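Local atomic coordinates of laminin subunit ALPHA-1 (Mus musculus, PDB entry 2JD4), a protein that forms part of laminin-111 in basement membranes and, through its LG4-5 domain pair, probably anchors the laminin network to the cell surface. Residues I60-H65 and S151-R156; Y71-L76 and H82-L87; K109-Y112 and A117-T120. The protein carries 4 engineered substitutions. All coordinates share one frame; numbering follows the deposited sequence.

In the fold
The three contacts sample one laminin G domain, a beta sandwich of the concanavalin class, from a partly buried loop contact to its interior. Contacts 2 and 3 are buried hairpins in opposite sheets; Phe83 and Phe85 of contact 2 pack on Met119 and Ala117 of contact 3 where the sheets meet. Contact 1 shares the sheet of contact 2, since strand 58-64 lies beside strand 71-77, but turns outward to a loop. Chemistry follows place: the hairpins rest on paired backbone bonds, whereas contact 1 relies on two tyrosine hydroxyls and bridging waters. Tyr61, next to Tyr62 of contact 1, hydrogen-bonds Thr110 of contact 3 through its OH.

Contact 1 of 3, residues I60-H65 and S151-R156; sequences IYYVAH and SHYRAR
Two tyrosine hydroxyls are the sole direct polar link between strand residues 60-64 and the loop 151-156: Tyr62 OH and Tyr153 OH lie 3.1 Å apart in a hydrogen bond in which either could donate. Each hydroxyl sits at the edge of the other's ring, near its plane. The rings meet rim to rim, planes 63° apart, with Tyr62 CE2 against Tyr153 CE2 at 3.4 Å and neither lying over the other's face. Tyr62 reaches the loop because its CG is anti to the backbone N (chi1 173°), and the two side chains cross nearly at right angles.

Water extends the link in two directions. One molecule joins Tyr62 OH to Arg156 O, to which it donates at 2.9 Å; a second donates to His65 O and also bonds Tyr153 OH, so each hydroxyl has a second partner. The methyls of Ala155 and Ala64 fill in beside the hydroxyls, Ala155 CB lying 4.2 Å from Tyr62 OH. Gln68 binds the loop backbone at Arg154 and Arg156 and touches both tyrosine side chains. The loop thus packs on the outer face of a laminin G sandwich sheet, where strand 58-64 runs between strands 71-77 and 143-146.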
loop_
_atom_site.group_PDB
_atom_site.type_symbol
_atom_site.label_atom_id
_atom_site.label_comp_id
_atom_site.label_asym_id
_atom_site.label_seq_id
_atom_site.Cartn_x
_atom_site.Cartn_y
_atom_site.Cartn_z
ATOM N N ILE A 60 -1.140 -5.934 12.704
ATOM C CA ILE A 60 0.220 -6.436 12.893
ATOM C C ILE A 60 0.242 -7.891 13.386
ATOM O O ILE A 60 1.022 -8.704 12.876
ATOM C CB ILE A 60 1.002 -5.508 13.840
ATOM C CG1 ILE A 60 1.023 -4.089 13.249
ATOM C CG2 ILE A 60 2.417 -6.047 14.046
ATOM C CD1 ILE A 60 1.522 -2.990 14.198
ATOM N N TYR A 61 -0.588 -8.224 14.379
ATOM C CA TYR A 61 -0.706 -9.615 14.835
ATOM C C TYR A 61 -2.074 -9.879 15.447
ATOM O O TYR A 61 -2.736 -8.957 15.943
ATOM C CB TYR A 61 0.419 -10.017 15.813
ATOM C CG TYR A 61 0.273 -9.601 17.263
ATOM C CD1 TYR A 61 -0.712 -10.156 18.083
ATOM C CD2 TYR A 61 1.164 -8.695 17.834
ATOM C CE1 TYR A 61 -0.798 -9.819 19.431
ATOM C CE2 TYR A 61 1.083 -8.350 19.181
ATOM C CZ TYR A 61 0.098 -8.920 19.972
ATOM O OH TYR A 61 0.020 -8.587 21.306
ATOM N N TYR A 62 -2.489 -11.143 15.406
ATOM C CA TYR A 62 -3.783 -11.559 15.927
ATOM C C TYR A 62 -3.767 -13.012 16.413
ATOM O O TYR A 62 -3.153 -13.880 15.787
ATOM C CB TYR A 62 -4.826 -11.393 14.817
ATOM C CG TYR A 62 -6.210 -11.930 15.106
ATOM C CD1 TYR A 62 -7.127 -11.198 15.865
ATOM C CD2 TYR A 62 -6.619 -13.154 14.581
ATOM C CE1 TYR A 62 -8.413 -11.675 16.085
ATOM C CE2 TYR A 62 -7.904 -13.641 14.799
ATOM C CZ TYR A 62 -8.795 -12.898 15.548
ATOM O OH TYR A 62 -10.066 -13.377 15.757
ATOM N N VAL A 63 -4.429 -13.256 17.542
ATOM C CA VAL A 63 -4.575 -14.597 18.113
ATOM C C VAL A 63 -6.001 -14.651 18.644
ATOM O O VAL A 63 -6.522 -13.644 19.130
ATOM C CB VAL A 63 -3.590 -14.880 19.281
ATOM C CG1 VAL A 63 -2.173 -14.996 18.751
ATOM C CG2 VAL A 63 -3.691 -13.792 20.335
ATOM N N ALA A 64 -6.647 -15.806 18.539
ATOM C CA ALA A 64 -8.023 -15.901 19.003
ATOM C C ALA A 64 -8.511 -17.318 19.208
ATOM O O ALA A 64 -7.961 -18.281 18.660
ATOM C CB ALA A 64 -8.946 -15.188 18.025
ATOM N N HIS A 65 -9.570 -17.431 20.003
ATOM C CA HIS A 65 -10.177 -18.712 20.282
ATOM C C HIS A 65 -10.878 -19.119 18.996
ATOM O O HIS A 65 -11.141 -18.279 18.127
ATOM C CB HIS A 65 -11.181 -18.560 21.429
ATOM C CG HIS A 65 -11.774 -19.852 21.892
ATOM N ND1 HIS A 65 -12.722 -20.540 21.165
ATOM C CD2 HIS A 65 -11.538 -20.594 23.000
ATOM C CE1 HIS A 65 -13.044 -21.650 21.805
ATOM N NE2 HIS A 65 -12.339 -21.707 22.921
ATOM N N SER A 151 -7.368 -14.880 3.559
ATOM C CA SER A 151 -8.516 -14.369 2.816
ATOM C C SER A 151 -9.848 -14.990 3.263
ATOM O O SER A 151 -10.890 -14.331 3.253
ATOM C CB SER A 151 -8.310 -14.627 1.320
ATOM O OG SER A 151 -9.356 -14.056 0.559
ATOM N N HIS A 152 -9.811 -16.253 3.658
ATOM C CA HIS A 152 -11.019 -16.952 4.078
ATOM C C HIS A 152 -11.482 -16.645 5.504
ATOM O O HIS A 152 -12.615 -16.957 5.866
ATOM C CB HIS A 152 -10.816 -18.465 3.933
ATOM C CG HIS A 152 -9.703 -19.011 4.775
ATOM N ND1 HIS A 152 -9.744 -19.014 6.153
ATOM C CD2 HIS A 152 -8.518 -19.570 4.433
ATOM C CE1 HIS A 152 -8.632 -19.552 6.623
ATOM N NE2 HIS A 152 -7.871 -19.898 5.601
ATOM N N TYR A 153 -10.619 -16.024 6.305
ATOM C CA TYR A 153 -10.944 -15.718 7.699
ATOM C C TYR A 153 -11.806 -14.462 7.871
ATOM O O TYR A 153 -11.619 -13.473 7.169
ATOM C CB TYR A 153 -9.643 -15.559 8.499
ATOM C CG TYR A 153 -9.808 -15.675 9.993
ATOM C CD1 TYR A 153 -10.027 -16.914 10.594
ATOM C CD2 TYR A 153 -9.755 -14.546 10.808
ATOM C CE1 TYR A 153 -10.189 -17.025 11.970
ATOM C CE2 TYR A 153 -9.915 -14.645 12.184
ATOM C CZ TYR A 153 -10.132 -15.887 12.758
ATOM O OH TYR A 153 -10.292 -15.987 14.119
ATOM N N ARG A 154 -12.747 -14.516 8.813
ATOM C CA ARG A 154 -13.638 -13.390 9.115
ATOM C C ARG A 154 -13.439 -13.026 10.580
ATOM O O ARG A 154 -14.095 -13.596 11.443
ATOM C CB ARG A 154 -15.109 -13.787 8.917
ATOM C CG ARG A 154 -15.567 -14.009 7.481
ATOM C CD ARG A 154 -15.543 -12.721 6.682
ATOM N NE ARG A 154 -14.388 -12.658 5.793
ATOM C CZ ARG A 154 -14.228 -13.447 4.737
ATOM N NH1 ARG A 154 -15.151 -14.354 4.442
ATOM N NH2 ARG A 154 -13.146 -13.336 3.979
ATOM N N ALA A 155 -12.538 -12.091 10.875
ATOM C CA ALA A 155 -12.284 -11.713 12.262
ATOM C C ALA A 155 -13.398 -10.825 12.811
ATOM O O ALA A 155 -13.751 -9.817 12.203
ATOM C CB ALA A 155 -10.936 -10.995 12.378
ATOM N N ARG A 156 -13.936 -11.197 13.970
ATOM C CA ARG A 156 -15.017 -10.439 14.589
ATOM C C ARG A 156 -14.569 -9.622 15.803
ATOM O O ARG A 156 -13.650 -9.999 16.531
ATOM C CB ARG A 156 -16.156 -11.389 15.007
ATOM C CG ARG A 156 -16.709 -12.251 13.872
ATOM C CD ARG A 156 -18.044 -12.898 14.235
ATOM N NE ARG A 156 -17.947 -13.805 15.378
ATOM C CZ ARG A 156 -17.516 -15.062 15.318
ATOM N NH1 ARG A 156 -17.138 -15.594 14.164
ATOM N NH2 ARG A 156 -17.459 -15.793 16.425
HETATM O O HOH W 1 -11.746 -12.005 17.299
HETATM O O HOH W 2 -9.990 -18.346 15.674
#

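Contact 2 of 3, residues Y71-L76 and H82-L87; sequences YATLQL and HFMFDL. With MG (magnesium ion), chain C.
Tyr71 and Asp86 pair at the open end of an antiparallel beta hairpin, strands 71-77 and 80-86, far from its turn, within the laminin G sandwich. Their backbones exchange two hydrogen bonds, Tyr71 N to Asp86 O at 3.2 Å in the carbonyl plane and Asp86 N to Tyr71 O at 3.0 Å with the donor tilted 27° from it. Thr73 with Met84 and Gln75 with His82 repeat the reciprocal pair of hydrogen bonds at straighter carbonyl angles.

Above this frame, the Tyr71 ring leans across to the partner strand because its CG stands between the backbone N and carbonyl carbon (chi1 66°). Asp86 CB lies over one face of the ring, 3.9 Å from its centroid, a CH-pi contact, while Met84 CG comes to the ring's edge. With Tyr71 cut back to alanine, Asp86 CB would probably lose the ring face it rests on, and Arg91 its phenol partner. Thr73 CG2 runs alongside Met84 CG at 3.7 Å. On the opposite face Ala72, Leu74, Phe83 and Phe85 turn inward, with Phe83 touching Met119 and Phe85 meeting the ring of Tyr112 in the other sheet.

Further out, Thr73 OG1 bonds Tyr61 O, tying the hairpin to strand 58-64, and Asp86 OD1 takes the backbone N-H groups of Gly88 and Gly90, which probably helps to fix the chain just beyond the strand. That segment begins at Leu87, whose carbonyl O binds the magnesium ion at 2.3 Å, alongside Asp70, Thr137, Asp139 and two waters.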
loop_
_atom_site.group_PDB
_atom_site.type_symbol
_atom_site.label_atom_id
_atom_site.label_comp_id
_atom_site.label_asym_id
_atom_site.label_seq_id
_atom_site.Cartn_x
_atom_site.Cartn_y
_atom_site.Cartn_z
ATOM N N TYR A 71 -9.595 -13.139 22.409
ATOM C CA TYR A 71 -8.678 -12.677 21.365
ATOM C C TYR A 71 -7.691 -11.644 21.874
ATOM O O TYR A 71 -7.832 -11.123 22.976
ATOM C CB TYR A 71 -9.460 -12.090 20.177
ATOM C CG TYR A 71 -10.224 -10.822 20.499
ATOM C CD1 TYR A 71 -9.557 -9.613 20.699
ATOM C CD2 TYR A 71 -11.613 -10.840 20.647
ATOM C CE1 TYR A 71 -10.251 -8.451 21.044
ATOM C CE2 TYR A 71 -12.317 -9.681 20.996
ATOM C CZ TYR A 71 -11.629 -8.495 21.193
ATOM O OH TYR A 71 -12.307 -7.359 21.562
ATOM N N ALA A 72 -6.675 -11.373 21.059
ATOM C CA ALA A 72 -5.657 -10.376 21.365
ATOM C C ALA A 72 -5.129 -9.897 20.016
ATOM O O ALA A 72 -4.871 -10.712 19.129
ATOM C CB ALA A 72 -4.530 -10.984 22.187
ATOM N N THR A 73 -4.974 -8.586 19.859
ATOM C CA THR A 73 -4.493 -8.037 18.596
ATOM C C THR A 73 -3.736 -6.720 18.760
ATOM O O THR A 73 -3.904 -6.004 19.755
ATOM C CB THR A 73 -5.679 -7.819 17.615
ATOM O OG1 THR A 73 -5.196 -7.318 16.364
ATOM C CG2 THR A 73 -6.680 -6.826 18.197
ATOM N N LEU A 74 -2.870 -6.433 17.790
ATOM C CA LEU A 74 -2.092 -5.199 17.748
ATOM C C LEU A 74 -2.342 -4.642 16.351
ATOM O O LEU A 74 -2.044 -5.300 15.346
ATOM C CB LEU A 74 -0.594 -5.469 17.940
ATOM C CG LEU A 74 0.318 -4.241 17.768
ATOM C CD1 LEU A 74 0.066 -3.251 18.900
ATOM C CD2 LEU A 74 1.783 -4.652 17.756
ATOM N N GLN A 75 -2.906 -3.439 16.291
ATOM C CA GLN A 75 -3.227 -2.793 15.019
ATOM C C GLN A 75 -2.686 -1.373 14.967
ATOM O O GLN A 75 -2.509 -0.726 16.000
ATOM C CB GLN A 75 -4.750 -2.748 14.826
ATOM C CG GLN A 75 -5.426 -4.105 14.773
ATOM C CD GLN A 75 -6.914 -4.031 15.106
ATOM O OE1 GLN A 75 -7.288 -3.586 16.187
ATOM N NE2 GLN A 75 -7.761 -4.471 14.180
ATOM N N LEU A 76 -2.412 -0.896 13.757
ATOM C CA LEU A 76 -1.930 0.462 13.566
ATOM C C LEU A 76 -3.115 1.242 13.008
ATOM O O LEU A 76 -3.841 0.736 12.153
ATOM C CB LEU A 76 -0.788 0.505 12.554
ATOM C CG LEU A 76 -0.126 1.878 12.399
ATOM C CD1 LEU A 76 0.734 2.166 13.638
ATOM C CD2 LEU A 76 0.737 1.902 11.137
ATOM N N HIS A 82 -2.357 0.468 18.715
ATOM C CA HIS A 82 -3.456 0.108 19.615
ATOM C C HIS A 82 -3.375 -1.392 19.925
ATOM O O HIS A 82 -3.340 -2.216 19.012
ATOM C CB HIS A 82 -4.808 0.421 18.958
ATOM C CG HIS A 82 -4.984 1.862 18.601
ATOM N ND1 HIS A 82 -5.418 2.806 19.507
ATOM C CD2 HIS A 82 -4.751 2.530 17.446
ATOM C CE1 HIS A 82 -5.444 3.993 18.926
ATOM N NE2 HIS A 82 -5.043 3.853 17.675
ATOM N N PHE A 83 -3.349 -1.728 21.214
ATOM C CA PHE A 83 -3.270 -3.111 21.690
ATOM C C PHE A 83 -4.535 -3.431 22.479
ATOM O O PHE A 83 -4.854 -2.734 23.443
ATOM C CB PHE A 83 -2.025 -3.268 22.592
ATOM C CG PHE A 83 -1.975 -4.556 23.385
ATOM C CD1 PHE A 83 -2.221 -5.789 22.783
ATOM C CD2 PHE A 83 -1.619 -4.537 24.737
ATOM C CE1 PHE A 83 -2.109 -6.991 23.516
ATOM C CE2 PHE A 83 -1.506 -5.722 25.471
ATOM C CZ PHE A 83 -1.751 -6.952 24.862
ATOM N N MET A 84 -5.259 -4.470 22.075
ATOM C CA MET A 84 -6.474 -4.843 22.797
ATOM C C MET A 84 -6.713 -6.351 22.828
ATOM O O MET A 84 -6.289 -7.092 21.932
ATOM C CB MET A 84 -7.697 -4.138 22.191
ATOM C CG MET A 84 -8.193 -4.710 20.874
ATOM S SD MET A 84 -9.726 -3.893 20.320
ATOM C CE MET A 84 -9.071 -2.360 19.659
ATOM N N PHE A 85 -7.398 -6.800 23.871
ATOM C CA PHE A 85 -7.708 -8.216 24.040
ATOM C C PHE A 85 -8.980 -8.370 24.864
ATOM O O PHE A 85 -9.400 -7.436 25.546
ATOM C CB PHE A 85 -6.541 -8.932 24.738
ATOM C CG PHE A 85 -6.174 -8.340 26.074
ATOM C CD1 PHE A 85 -6.845 -8.720 27.232
ATOM C CD2 PHE A 85 -5.172 -7.382 26.168
ATOM C CE1 PHE A 85 -6.520 -8.149 28.473
ATOM C CE2 PHE A 85 -4.839 -6.806 27.399
ATOM C CZ PHE A 85 -5.518 -7.192 28.552
ATOM N N ASP A 86 -9.589 -9.547 24.786
ATOM C CA ASP A 86 -10.811 -9.849 25.535
ATOM C C ASP A 86 -10.617 -11.251 26.098
ATOM O O ASP A 86 -10.397 -12.199 25.342
ATOM C CB ASP A 86 -12.029 -9.842 24.605
ATOM C CG ASP A 86 -13.355 -9.789 25.362
ATOM O OD1 ASP A 86 -13.468 -10.420 26.434
ATOM O OD2 ASP A 86 -14.294 -9.126 24.868
ATOM N N LEU A 87 -10.699 -11.380 27.417
ATOM C CA LEU A 87 -10.522 -12.670 28.072
ATOM C C LEU A 87 -11.808 -13.495 28.122
ATOM O O LEU A 87 -11.834 -14.579 28.710
ATOM C CB LEU A 87 -9.990 -12.465 29.493
ATOM C CG LEU A 87 -8.770 -11.551 29.647
ATOM C CD1 LEU A 87 -8.358 -11.504 31.111
ATOM C CD2 LEU A 87 -7.607 -12.064 28.794
HETATM MG MG MG C . -10.985 -16.695 28.623
HETATM O O HOH W 3 -6.130 -2.999 18.736
HETATM O O HOH W 4 -13.055 -17.391 27.780
HETATM O O HOH W 5 -11.571 -16.966 30.772
#

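Contact 3 of 3, residues K109-Y112 and A117-T120; sequences KTEY and AFMT
Four backbone hydrogen bonds join Lys109-Tyr112 to Ala117-Thr120 as neighbouring arms of an antiparallel beta hairpin: Lys109 N to Thr120 O, Thr120 N to Lys109 O, Glu111 N to Phe118 O and Phe118 N to Glu111 O, all 2.9 Å. At the intervening non-hydrogen-bonded pairs, CA-H groups turn to the same carbonyls: Ala117 CA stands 3.1 Å from Glu111 O, and Met119 CA points to Lys109 O. A water bonds Thr120 OG1 at 2.6 Å and donates weakly to Lys109 O.

The side chains then sort onto two faces. On one, Glu111 and Phe118 run out together. A chi1 of 62° swings the Phe118 ring over toward the neighbouring strand, so that one of its faces meets Glu111. Glu111 CB rests over that face, 3.9 Å from the centroid, in a CH-pi contact. Farther along, Lys109 CB meets Thr120 CB at 4.0 Å, their side chains standing abreast. The other face is mostly apolar, Thr110 OG1 and Tyr112 OH being taken up by Tyr61 OH and Arg42 O; here Met119 CE approaches Thr110 CG2 at 4.3 Å.

That inward face packs across the laminin G beta sandwich against the sheet holding strand 80-86, with Met119 on Leu81 and Ala117 on Phe85. Within its own sheet the hairpin is flanked by strand 44-53 beside 106-113 and by strand 124-130 beside 116-121.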
loop_
_atom_site.group_PDB
_atom_site.type_symbol
_atom_site.label_atom_id
_atom_site.label_comp_id
_atom_site.label_asym_id
_atom_site.label_seq_id
_atom_site.Cartn_x
_atom_site.Cartn_y
_atom_site.Cartn_z
ATOM N N LYS A 109 6.606 -3.566 22.036
ATOM C CA LYS A 109 6.299 -4.592 23.015
ATOM C C LYS A 109 4.874 -4.403 23.532
ATOM O O LYS A 109 4.473 -3.287 23.857
ATOM C CB LYS A 109 7.288 -4.513 24.184
ATOM C CG LYS A 109 7.108 -5.605 25.229
ATOM C CD LYS A 109 7.739 -5.206 26.562
ATOM C CE LYS A 109 9.217 -4.884 26.434
ATOM N NZ LYS A 109 9.779 -4.432 27.743
ATOM N N THR A 110 4.102 -5.485 23.576
ATOM C CA THR A 110 2.741 -5.424 24.093
ATOM C C THR A 110 2.701 -6.429 25.233
ATOM O O THR A 110 3.151 -7.566 25.083
ATOM C CB THR A 110 1.676 -5.788 23.026
ATOM O OG1 THR A 110 1.858 -7.139 22.587
ATOM C CG2 THR A 110 1.779 -4.847 21.830
ATOM N N GLU A 111 2.166 -6.013 26.374
ATOM C CA GLU A 111 2.136 -6.897 27.524
ATOM C C GLU A 111 0.862 -6.971 28.334
ATOM O O GLU A 111 0.368 -5.967 28.831
ATOM C CB GLU A 111 3.265 -6.539 28.486
ATOM C CG GLU A 111 4.628 -7.036 28.089
ATOM C CD GLU A 111 5.661 -6.746 29.154
ATOM O OE1 GLU A 111 6.426 -5.769 28.995
ATOM O OE2 GLU A 111 5.691 -7.486 30.161
ATOM N N TYR A 112 0.351 -8.189 28.455
ATOM C CA TYR A 112 -0.814 -8.487 29.265
ATOM C C TYR A 112 -0.231 -9.406 30.334
ATOM O O TYR A 112 0.293 -10.473 30.018
ATOM C CB TYR A 112 -1.869 -9.251 28.469
ATOM C CG TYR A 112 -2.674 -10.234 29.306
ATOM C CD1 TYR A 112 -3.323 -9.828 30.477
ATOM C CD2 TYR A 112 -2.774 -11.575 28.933
ATOM C CE1 TYR A 112 -4.048 -10.744 31.259
ATOM C CE2 TYR A 112 -3.497 -12.496 29.703
ATOM C CZ TYR A 112 -4.129 -12.074 30.864
ATOM O OH TYR A 112 -4.832 -12.986 31.626
ATOM N N ALA A 117 -2.083 -4.346 31.857
ATOM C CA ALA A 117 -1.698 -4.404 30.450
ATOM C C ALA A 117 -1.032 -3.084 30.083
ATOM O O ALA A 117 -1.433 -2.029 30.573
ATOM C CB ALA A 117 -2.926 -4.636 29.577
ATOM N N PHE A 118 -0.004 -3.140 29.240
ATOM C CA PHE A 118 0.694 -1.925 28.827
ATOM C C PHE A 118 1.474 -2.111 27.521
ATOM O O PHE A 118 1.622 -3.229 27.031
ATOM C CB PHE A 118 1.619 -1.443 29.952
ATOM C CG PHE A 118 2.705 -2.416 30.320
ATOM C CD1 PHE A 118 3.974 -2.309 29.758
ATOM C CD2 PHE A 118 2.456 -3.443 31.224
ATOM C CE1 PHE A 118 4.983 -3.214 30.094
ATOM C CE2 PHE A 118 3.456 -4.354 31.565
ATOM C CZ PHE A 118 4.718 -4.240 31.000
ATOM N N MET A 119 1.958 -1.007 26.960
ATOM C CA MET A 119 2.703 -1.043 25.702
ATOM C C MET A 119 4.007 -0.277 25.799
ATOM O O MET A 119 4.123 0.673 26.570
ATOM C CB MET A 119 1.890 -0.413 24.577
ATOM C CG MET A 119 0.514 -0.978 24.366
ATOM S SD MET A 119 -0.276 -0.071 23.028
ATOM C CE MET A 119 0.772 -0.640 21.643
ATOM N N THR A 120 4.977 -0.676 24.985
ATOM C CA THR A 120 6.275 -0.014 24.962
ATOM C C THR A 120 6.745 0.150 23.521
ATOM O O THR A 120 6.644 -0.779 22.721
ATOM C CB THR A 120 7.343 -0.835 25.725
ATOM O OG1 THR A 120 6.860 -1.156 27.037
ATOM C CG2 THR A 120 8.633 -0.042 25.847
HETATM O O HOH W 6 5.127 -3.075 27.007
#